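Cyclic GMP-AMP synthase-like receptor (Tribolium castaneum, PDB 7LT2) senses double-stranded RNA and catalyses the formation of 2',3'-cGAMP from ATP and GTP in innate antiviral immunity. Local coordinates at residues Arg119-Ala124 with Leu135-Ser140; Tyr279-Val284 with Arg310-Phe315. All coordinates share one frame; numbering follows the deposited sequence.

Contact 1: Arg119-Ala124 with Leu135-Ser140; sequences RKKFLA and LRWMES
F122 points the edge of its ring at the face of the W137 indole, an edge-to-face aromatic pair. The leading atom is CZ of F122. It stands 3.3 Å above the indole plane, over the centre of the bicycle, and is 3.4 Å from both CD2 and CE3 of W137. The ring carbons on either side of CZ lie toward different rings of the indole. F122 CE1 is 4.0 Å from W137 CE2, on the side of the five-membered ring, and F122 CE2 is 3.7 Å from W137 CE3, on the side of the six-membered ring. The planes meet at 51°, so the pair is tilted well short of a perpendicular T. The centroids of the F122 ring and the five-membered ring of W137 are 4.6 Å apart.

W137 has CG anti to its backbone N (chi1 177°), which carries the indole out from helix 131-147. The CB of F122 does not point at W137. With CG anti to the carbonyl carbon (chi1 -68°), the ring end swings onto the indole.

The K121 side chain runs at about a right angle to that of W137 and touches it at CD1. Its CB lies 3.9 Å from CD1 of W137, and CG and CD follow at similar range. The chain bends at chi2, and NZ makes a weak bond to a water. That water lies in the indole plane and accepts the N-H of W137 NE1 at 3.0 Å. The polar edge of a buried tryptophan is thereby satisfied beside an exposed lysine.

The contact joins the last turn of the short helix 118-122 to helix 131-147 within the nucleotidyltransferase domain. Helix 44-49 packs against both aromatics: F122 touches L45 and L49, and W137 touches F46. F118 stacks on F122, and W137 reaches L77 of strand 70-77.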
ATOM      1  N   ARG A 119       9.254 -16.790 -21.364  1.00 18.70           N
ATOM      2  CA  ARG A 119       9.839 -17.834 -20.530  1.00 17.48           C
ATOM      3  C   ARG A 119      11.225 -17.430 -20.030  1.00 20.16           C
ATOM      4  O   ARG A 119      11.512 -17.515 -18.830  1.00 20.73           O
ATOM      5  CB  ARG A 119       9.897 -19.152 -21.311  1.00 19.62           C
ATOM      6  CG  ARG A 119      10.495 -20.303 -20.528  1.00 23.16           C
ATOM      7  CD  ARG A 119      10.411 -21.621 -21.296  1.00 24.69           C
ATOM      8  NE  ARG A 119       9.096 -22.250 -21.190  1.00 26.34           N
ATOM      9  CZ  ARG A 119       8.358 -22.645 -22.221  1.00 26.58           C
ATOM     10  NH1 ARG A 119       8.768 -22.486 -23.469  1.00 30.51           N
ATOM     11  NH2 ARG A 119       7.191 -23.236 -21.993  1.00 22.48           N
ATOM     12  N   LYS A 120      12.097 -16.980 -20.940  1.00 18.90           N
ATOM     13  CA  LYS A 120      13.444 -16.569 -20.548  1.00 24.75           C
ATOM     14  C   LYS A 120      13.409 -15.472 -19.497  1.00 23.16           C
ATOM     15  O   LYS A 120      14.231 -15.462 -18.574  1.00 24.41           O
ATOM     16  CB  LYS A 120      14.234 -16.056 -21.754  1.00 27.31           C
ATOM     17  CG  LYS A 120      14.599 -17.043 -22.820  1.00 36.49           C
ATOM     18  CD  LYS A 120      15.504 -16.334 -23.822  1.00 35.40           C
ATOM     19  CE  LYS A 120      15.214 -16.759 -25.235  1.00 36.77           C
ATOM     20  NZ  LYS A 120      13.809 -16.460 -25.585  1.00 25.88           N
ATOM     21  N   LYS A 121      12.489 -14.519 -19.645  1.00 19.82           N
ATOM     22  CA  LYS A 121      12.519 -13.313 -18.823  1.00 20.87           C
ATOM     23  C   LYS A 121      11.831 -13.491 -17.477  1.00 21.01           C
ATOM     24  O   LYS A 121      12.197 -12.805 -16.517  1.00 20.84           O
ATOM     25  CB  LYS A 121      11.864 -12.141 -19.562  1.00 27.36           C
ATOM     26  CG  LYS A 121      12.574 -11.700 -20.832  1.00 29.31           C
ATOM     27  CD  LYS A 121      14.000 -11.270 -20.567  1.00 36.60           C
ATOM     28  CE  LYS A 121      14.662 -10.759 -21.840  1.00 40.63           C
ATOM     29  NZ  LYS A 121      13.917  -9.616 -22.432  1.00 44.53           N
ATOM     30  N   PHE A 122      10.842 -14.383 -17.375  1.00 18.38           N
ATOM     31  CA  PHE A 122       9.992 -14.441 -16.193  1.00 17.16           C
ATOM     32  C   PHE A 122       9.966 -15.774 -15.459  1.00 20.58           C
ATOM     33  O   PHE A 122       9.607 -15.783 -14.275  1.00 18.82           O
ATOM     34  CB  PHE A 122       8.536 -14.100 -16.552  1.00 15.82           C
ATOM     35  CG  PHE A 122       8.310 -12.677 -16.951  1.00 18.11           C
ATOM     36  CD1 PHE A 122       8.412 -12.291 -18.279  1.00 20.31           C
ATOM     37  CD2 PHE A 122       7.950 -11.727 -16.006  1.00 17.82           C
ATOM     38  CE1 PHE A 122       8.174 -10.977 -18.655  1.00 18.08           C
ATOM     39  CE2 PHE A 122       7.715 -10.415 -16.376  1.00 20.77           C
ATOM     40  CZ  PHE A 122       7.829 -10.040 -17.704  1.00 17.62           C
ATOM     41  N   LEU A 123      10.297 -16.887 -16.108  1.00 19.61           N
ATOM     42  CA  LEU A 123       9.976 -18.206 -15.582  1.00 20.12           C
ATOM     43  C   LEU A 123      11.226 -18.959 -15.150  1.00 22.86           C
ATOM     44  O   LEU A 123      12.266 -18.900 -15.813  1.00 25.72           O
ATOM     45  CB  LEU A 123       9.219 -19.038 -16.620  1.00 19.77           C
ATOM     46  CG  LEU A 123       7.911 -18.404 -17.088  1.00 18.89           C
ATOM     47  CD1 LEU A 123       7.200 -19.324 -18.086  1.00 21.16           C
ATOM     48  CD2 LEU A 123       7.017 -18.086 -15.888  1.00 19.04           C
ATOM     49  N   ALA A 124      11.108 -19.670 -14.039  1.00 23.14           N
ATOM     50  CA  ALA A 124      12.162 -20.553 -13.567  1.00 26.07           C
ATOM     51  C   ALA A 124      11.887 -21.957 -14.103  1.00 34.75           C
ATOM     52  O   ALA A 124      11.116 -22.130 -15.051  1.00 32.31           O
ATOM     53  CB  ALA A 124      12.244 -20.502 -12.039  1.00 27.17           C
ATOM     54  N   LEU A 135      11.395  -8.982 -11.088  1.00 17.12           N
ATOM     55  CA  LEU A 135      11.926  -7.714 -10.599  1.00 19.57           C
ATOM     56  C   LEU A 135      13.091  -7.231 -11.460  1.00 19.46           C
ATOM     57  O   LEU A 135      13.202  -6.034 -11.752  1.00 19.62           O
ATOM     58  CB  LEU A 135      12.345  -7.855  -9.135  1.00 20.84           C
ATOM     59  CG  LEU A 135      11.193  -7.968  -8.129  1.00 21.70           C
ATOM     60  CD1 LEU A 135      11.686  -8.539  -6.803  1.00 24.05           C
ATOM     61  CD2 LEU A 135      10.540  -6.608  -7.903  1.00 22.02           C
ATOM     62  N   ARG A 136      13.963  -8.150 -11.886  1.00 20.87           N
ATOM     63  CA  ARG A 136      15.081  -7.759 -12.740  1.00 20.14           C
ATOM     64  C   ARG A 136      14.592  -7.268 -14.095  1.00 18.36           C
ATOM     65  O   ARG A 136      15.150  -6.317 -14.657  1.00 20.79           O
ATOM     66  CB  ARG A 136      16.055  -8.926 -12.910  1.00 21.05           C
ATOM     67  CG  ARG A 136      16.788  -9.276 -11.633  1.00 27.60           C
ATOM     68  CD  ARG A 136      17.971 -10.192 -11.889  1.00 38.39           C
ATOM     69  NE  ARG A 136      17.551 -11.524 -12.303  1.00 39.10           N
ATOM     70  CZ  ARG A 136      17.192 -12.489 -11.467  1.00 42.48           C
ATOM     71  NH1 ARG A 136      17.165 -12.295 -10.158  1.00 37.42           N
ATOM     72  NH2 ARG A 136      16.857 -13.679 -11.956  1.00 47.08           N
ATOM     73  N   TRP A 137      13.544  -7.899 -14.630  1.00 17.08           N
ATOM     74  CA  TRP A 137      12.994  -7.474 -15.912  1.00 20.89           C
ATOM     75  C   TRP A 137      12.424  -6.066 -15.823  1.00 18.37           C
ATOM     76  O   TRP A 137      12.667  -5.233 -16.705  1.00 18.86           O
ATOM     77  CB  TRP A 137      11.923  -8.464 -16.365  1.00 21.98           C
ATOM     78  CG  TRP A 137      11.228  -8.100 -17.636  1.00 19.75           C
ATOM     79  CD1 TRP A 137      11.660  -8.346 -18.905  1.00 20.85           C
ATOM     80  CD2 TRP A 137       9.959  -7.452 -17.761  1.00 20.43           C
ATOM     81  NE1 TRP A 137      10.740  -7.882 -19.817  1.00 18.47           N
ATOM     82  CE2 TRP A 137       9.685  -7.332 -19.138  1.00 19.89           C
ATOM     83  CE3 TRP A 137       9.024  -6.969 -16.843  1.00 18.13           C
ATOM     84  CZ2 TRP A 137       8.520  -6.738 -19.619  1.00 21.03           C
ATOM     85  CZ3 TRP A 137       7.868  -6.377 -17.321  1.00 21.52           C
ATOM     86  CH2 TRP A 137       7.625  -6.269 -18.698  1.00 19.41           C
ATOM     87  N   MET A 138      11.674  -5.773 -14.757  1.00 16.47           N
ATOM     88  CA  MET A 138      11.091  -4.443 -14.617  1.00 16.20           C
ATOM     89  C   MET A 138      12.168  -3.387 -14.382  1.00 18.11           C
ATOM     90  O   MET A 138      12.100  -2.291 -14.945  1.00 19.12           O
ATOM     91  CB  MET A 138      10.068  -4.438 -13.479  1.00 18.31           C
ATOM     92  CG  MET A 138       9.424  -3.085 -13.224  1.00 17.53           C
ATOM     93  SD  MET A 138       8.524  -2.456 -14.661  1.00 20.53           S
ATOM     94  CE  MET A 138       7.105  -3.543 -14.685  1.00 22.79           C
ATOM     95  N   GLU A 139      13.170  -3.702 -13.555  1.00 22.00           N
ATOM     96  CA  GLU A 139      14.277  -2.776 -13.332  1.00 20.07           C
ATOM     97  C   GLU A 139      14.970  -2.425 -14.644  1.00 20.98           C
ATOM     98  O   GLU A 139      15.254  -1.253 -14.916  1.00 22.82           O
ATOM     99  CB  GLU A 139      15.266  -3.389 -12.335  1.00 23.46           C
ATOM    100  CG  GLU A 139      16.582  -2.650 -12.203  1.00 30.54           C
ATOM    101  CD  GLU A 139      17.575  -3.393 -11.318  1.00 41.43           C
ATOM    102  OE1 GLU A 139      17.273  -4.529 -10.895  1.00 39.95           O
ATOM    103  OE2 GLU A 139      18.663  -2.838 -11.049  1.00 47.86           O
ATOM    104  N   SER A 140      15.241  -3.434 -15.479  1.00 18.36           N
ATOM    105  CA  SER A 140      15.860  -3.181 -16.775  1.00 21.38           C
ATOM    106  C   SER A 140      14.979  -2.294 -17.649  1.00 20.82           C
ATOM    107  O   SER A 140      15.468  -1.351 -18.283  1.00 20.39           O
ATOM    108  CB  SER A 140      16.156  -4.513 -17.470  1.00 23.07           C
ATOM    109  OG  SER A 140      16.599  -4.315 -18.797  1.00 27.22           O
TER
HETATM  110  O   HOH W   1      11.017  -8.038 -22.753  1.00 28.58           O

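Contact 2: Tyr279-Val284 with Arg310-Phe315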
ATOM      1  N   TYR A 279       0.284  -1.811   8.885  1.00 19.28           N
ATOM      2  CA  TYR A 279      -0.661  -2.777   8.327  1.00 18.18           C
ATOM      3  C   TYR A 279      -1.278  -3.648   9.411  1.00 18.95           C
ATOM      4  O   TYR A 279      -2.383  -4.172   9.226  1.00 18.44           O
ATOM      5  CB  TYR A 279       0.008  -3.655   7.267  1.00 18.78           C
ATOM      6  CG  TYR A 279      -0.971  -4.559   6.534  1.00 21.94           C
ATOM      7  CD1 TYR A 279      -1.931  -4.029   5.674  1.00 20.30           C
ATOM      8  CD2 TYR A 279      -0.941  -5.935   6.711  1.00 21.48           C
ATOM      9  CE1 TYR A 279      -2.829  -4.855   5.002  1.00 20.60           C
ATOM     10  CE2 TYR A 279      -1.829  -6.765   6.042  1.00 17.79           C
ATOM     11  CZ  TYR A 279      -2.774  -6.222   5.196  1.00 20.40           C
ATOM     12  OH  TYR A 279      -3.649  -7.062   4.539  1.00 20.72           O
ATOM     13  N   TYR A 280      -0.585  -3.819  10.541  1.00 18.19           N
ATOM     14  CA  TYR A 280      -1.164  -4.592  11.634  1.00 19.29           C
ATOM     15  C   TYR A 280      -2.352  -3.858  12.241  1.00 17.67           C
ATOM     16  O   TYR A 280      -3.339  -4.485  12.642  1.00 19.23           O
ATOM     17  CB  TYR A 280      -0.111  -4.889  12.709  1.00 17.30           C
ATOM     18  CG  TYR A 280       1.171  -5.523  12.195  1.00 21.15           C
ATOM     19  CD1 TYR A 280       1.234  -6.109  10.936  1.00 22.81           C
ATOM     20  CD2 TYR A 280       2.314  -5.534  12.978  1.00 21.23           C
ATOM     21  CE1 TYR A 280       2.405  -6.679  10.468  1.00 27.39           C
ATOM     22  CE2 TYR A 280       3.489  -6.108  12.524  1.00 26.31           C
ATOM     23  CZ  TYR A 280       3.527  -6.677  11.268  1.00 29.49           C
ATOM     24  OH  TYR A 280       4.693  -7.245  10.806  1.00 32.52           O
ATOM     25  N   ILE A 281      -2.270  -2.526  12.321  1.00 17.71           N
ATOM     26  CA  ILE A 281      -3.408  -1.738  12.787  1.00 18.78           C
ATOM     27  C   ILE A 281      -4.535  -1.779  11.765  1.00 15.93           C
ATOM     28  O   ILE A 281      -5.708  -1.957  12.120  1.00 17.22           O
ATOM     29  CB  ILE A 281      -2.967  -0.296  13.090  1.00 14.82           C
ATOM     30  CG1 ILE A 281      -2.005  -0.279  14.279  1.00 18.00           C
ATOM     31  CG2 ILE A 281      -4.174   0.587  13.386  1.00 18.16           C
ATOM     32  CD1 ILE A 281      -1.290   1.043  14.463  1.00 19.53           C
ATOM     33  N   LYS A 282      -4.201  -1.617  10.479  1.00 15.92           N
ATOM     34  CA  LYS A 282      -5.207  -1.756   9.428  1.00 15.79           C
ATOM     35  C   LYS A 282      -5.905  -3.106   9.524  1.00 18.50           C
ATOM     36  O   LYS A 282      -7.134  -3.190   9.409  1.00 15.28           O
ATOM     37  CB  LYS A 282      -4.555  -1.588   8.053  1.00 15.55           C
ATOM     38  CG  LYS A 282      -5.546  -1.458   6.895  1.00 15.87           C
ATOM     39  CD  LYS A 282      -4.835  -1.534   5.549  1.00 17.11           C
ATOM     40  CE  LYS A 282      -5.808  -1.332   4.391  1.00 20.26           C
ATOM     41  NZ  LYS A 282      -5.155  -1.601   3.077  1.00 17.06           N
ATOM     42  N   THR A 283      -5.132  -4.171   9.768  1.00 17.81           N
ATOM     43  CA  THR A 283      -5.697  -5.513   9.869  1.00 16.84           C
ATOM     44  C   THR A 283      -6.662  -5.624  11.042  1.00 20.70           C
ATOM     45  O   THR A 283      -7.725  -6.245  10.924  1.00 16.76           O
ATOM     46  CB  THR A 283      -4.575  -6.546   9.998  1.00 18.39           C
ATOM     47  OG1 THR A 283      -3.774  -6.537   8.807  1.00 20.41           O
ATOM     48  CG2 THR A 283      -5.150  -7.942  10.205  1.00 18.88           C
ATOM     49  N   VAL A 284      -6.304  -5.043  12.190  1.00 18.40           N
ATOM     50  CA  VAL A 284      -7.218  -5.041  13.329  1.00 16.32           C
ATOM     51  C   VAL A 284      -8.549  -4.403  12.941  1.00 16.25           C
ATOM     52  O   VAL A 284      -9.623  -4.915  13.281  1.00 17.79           O
ATOM     53  CB  VAL A 284      -6.572  -4.334  14.535  1.00 18.38           C
ATOM     54  CG1 VAL A 284      -7.611  -3.996  15.589  1.00 18.59           C
ATOM     55  CG2 VAL A 284      -5.481  -5.213  15.133  1.00 18.08           C
ATOM     56  N   ARG A 310      -9.451   0.097  22.600  1.00 18.45           N
ATOM     57  CA  ARG A 310      -9.542  -1.010  23.548  1.00 19.89           C
ATOM     58  C   ARG A 310      -9.400  -2.359  22.851  1.00 22.49           C
ATOM     59  O   ARG A 310      -8.704  -3.253  23.350  1.00 22.43           O
ATOM     60  CB  ARG A 310     -10.871  -0.939  24.301  1.00 23.57           C
ATOM     61  CG  ARG A 310     -10.992   0.236  25.260  1.00 26.06           C
ATOM     62  CD  ARG A 310     -12.330   0.205  25.983  1.00 29.77           C
ATOM     63  NE  ARG A 310     -12.558   1.411  26.770  1.00 34.05           N
ATOM     64  CZ  ARG A 310     -12.139   1.582  28.016  1.00 36.75           C
ATOM     65  NH1 ARG A 310     -11.463   0.640  28.655  1.00 32.41           N
ATOM     66  NH2 ARG A 310     -12.405   2.728  28.637  1.00 35.37           N
ATOM     67  N   GLU A 311     -10.066  -2.526  21.698  1.00 23.12           N
ATOM     68  CA  GLU A 311     -10.021  -3.802  20.984  1.00 25.16           C
ATOM     69  C   GLU A 311      -8.643  -4.032  20.366  1.00 22.56           C
ATOM     70  O   GLU A 311      -8.144  -5.164  20.354  1.00 21.48           O
ATOM     71  CB  GLU A 311     -11.138  -3.859  19.930  1.00 25.25           C
ATOM     72  CG  GLU A 311     -12.343  -4.701  20.347  1.00 47.19           C
ATOM     73  CD  GLU A 311     -11.992  -6.162  20.496  1.00 43.78           C
ATOM     74  OE1 GLU A 311     -11.736  -6.811  19.459  1.00 48.02           O
ATOM     75  OE2 GLU A 311     -11.972  -6.652  21.652  1.00 48.95           O
ATOM     76  N   TYR A 312      -8.012  -2.966  19.863  1.00 20.94           N
ATOM     77  CA  TYR A 312      -6.628  -3.038  19.402  1.00 19.93           C
ATOM     78  C   TYR A 312      -5.701  -3.527  20.513  1.00 23.36           C
ATOM     79  O   TYR A 312      -4.836  -4.383  20.281  1.00 23.31           O
ATOM     80  CB  TYR A 312      -6.209  -1.658  18.883  1.00 20.60           C
ATOM     81  CG  TYR A 312      -4.739  -1.453  18.600  1.00 19.02           C
ATOM     82  CD1 TYR A 312      -4.084  -2.207  17.641  1.00 20.27           C
ATOM     83  CD2 TYR A 312      -4.024  -0.461  19.257  1.00 17.64           C
ATOM     84  CE1 TYR A 312      -2.743  -2.005  17.369  1.00 20.54           C
ATOM     85  CE2 TYR A 312      -2.689  -0.245  18.989  1.00 22.66           C
ATOM     86  CZ  TYR A 312      -2.054  -1.017  18.044  1.00 20.60           C
ATOM     87  OH  TYR A 312      -0.722  -0.795  17.781  1.00 22.09           O
ATOM     88  N   ASN A 313      -5.887  -3.017  21.733  1.00 21.71           N
ATOM     89  CA  ASN A 313      -5.080  -3.484  22.853  1.00 23.49           C
ATOM     90  C   ASN A 313      -5.299  -4.967  23.136  1.00 27.66           C
ATOM     91  O   ASN A 313      -4.355  -5.669  23.517  1.00 25.65           O
ATOM     92  CB  ASN A 313      -5.382  -2.655  24.101  1.00 20.80           C
ATOM     93  CG  ASN A 313      -4.296  -2.773  25.148  1.00 31.31           C
ATOM     94  OD1 ASN A 313      -3.153  -3.099  24.832  1.00 30.97           O
ATOM     95  ND2 ASN A 313      -4.645  -2.509  26.399  1.00 33.76           N
ATOM     96  N   GLU A 314      -6.527  -5.466  22.949  1.00 23.95           N
ATOM     97  CA  GLU A 314      -6.788  -6.883  23.202  1.00 22.73           C
ATOM     98  C   GLU A 314      -6.057  -7.776  22.206  1.00 22.70           C
ATOM     99  O   GLU A 314      -5.591  -8.863  22.569  1.00 24.20           O
ATOM    100  CB  GLU A 314      -8.291  -7.162  23.167  1.00 27.99           C
ATOM    101  CG  GLU A 314      -9.083  -6.446  24.246  1.00 28.60           C
ATOM    102  CD  GLU A 314      -8.730  -6.913  25.647  1.00 47.82           C
ATOM    103  OE1 GLU A 314      -8.123  -7.998  25.785  1.00 48.25           O
ATOM    104  OE2 GLU A 314      -9.062  -6.192  26.613  1.00 50.48           O
ATOM    105  N   PHE A 315      -5.967  -7.350  20.942  1.00 22.76           N
ATOM    106  CA  PHE A 315      -5.158  -8.083  19.970  1.00 21.22           C
ATOM    107  C   PHE A 315      -3.700  -8.138  20.402  1.00 23.04           C
ATOM    108  O   PHE A 315      -3.064  -9.196  20.358  1.00 23.47           O
ATOM    109  CB  PHE A 315      -5.269  -7.435  18.588  1.00 18.88           C
ATOM    110  CG  PHE A 315      -6.505  -7.826  17.818  1.00 22.37           C
ATOM    111  CD1 PHE A 315      -6.530  -8.985  17.057  1.00 25.29           C
ATOM    112  CD2 PHE A 315      -7.630  -7.018  17.832  1.00 23.51           C
ATOM    113  CE1 PHE A 315      -7.661  -9.340  16.336  1.00 24.43           C
ATOM    114  CE2 PHE A 315      -8.759  -7.362  17.114  1.00 23.68           C
ATOM    115  CZ  PHE A 315      -8.777  -8.528  16.364  1.00 21.48           C
TER
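V284 meets Y312 and F315 where two helices of the Mab-21 HhH/H2TH-like domain cross. Segments 279-284 and 310-315, on helices 278-291 and 301-318, have axes at 114° and 10.6 Å apart at closest. From CB, which points toward the other helix, the V284 side chain forks. CG1 is anti to the backbone N (chi1 165°) and lies 3.8 Å from CD2 of F315, with CE2 of that ring close behind. It also approaches the backbone at Y312 CA. CG2 sits over one face of the F315 ring, offset toward the rim, and makes a CH-pi contact 4.2 Å from the centroid. The same methyl lies near the plane of the Y312 ring, at its edge by CD1.

I281, one turn earlier, meets the far end of Y312. Both residues also touch I265 of helix 258-272. I281 belongs to the ATP-binding residues assigned by similarity, so this apolar layer probably backs that part of the nucleotide site. The Y312 hydroxyl is hydrogen-bonded to H273, while I281 CG1 packs 3.6 Å from Y312 CE1 and I281 CD1 lies 3.8 Å from Y312 OH.

Overall arrangement
The two contacts share no helix or strand. Contact 1 belongs to the nucleotidyltransferase domain and contact 2 to the HhH/H2TH-like domain. They lie on opposite sides of the chain's centre, with their own centres about 37 Å apart. Both are mainly buried and have no direct hydrogen bond between their segments. Contact 1 pairs two aromatic rings and has an exposed lysine at its margin, with a water as polar link. Contact 2 is aliphatic against aromatic, and its touching residues are buried except for F315, which is partly exposed. Contact 1 is remote from the annotated sites, whereas contact 2 includes residues assigned by similarity to ATP binding.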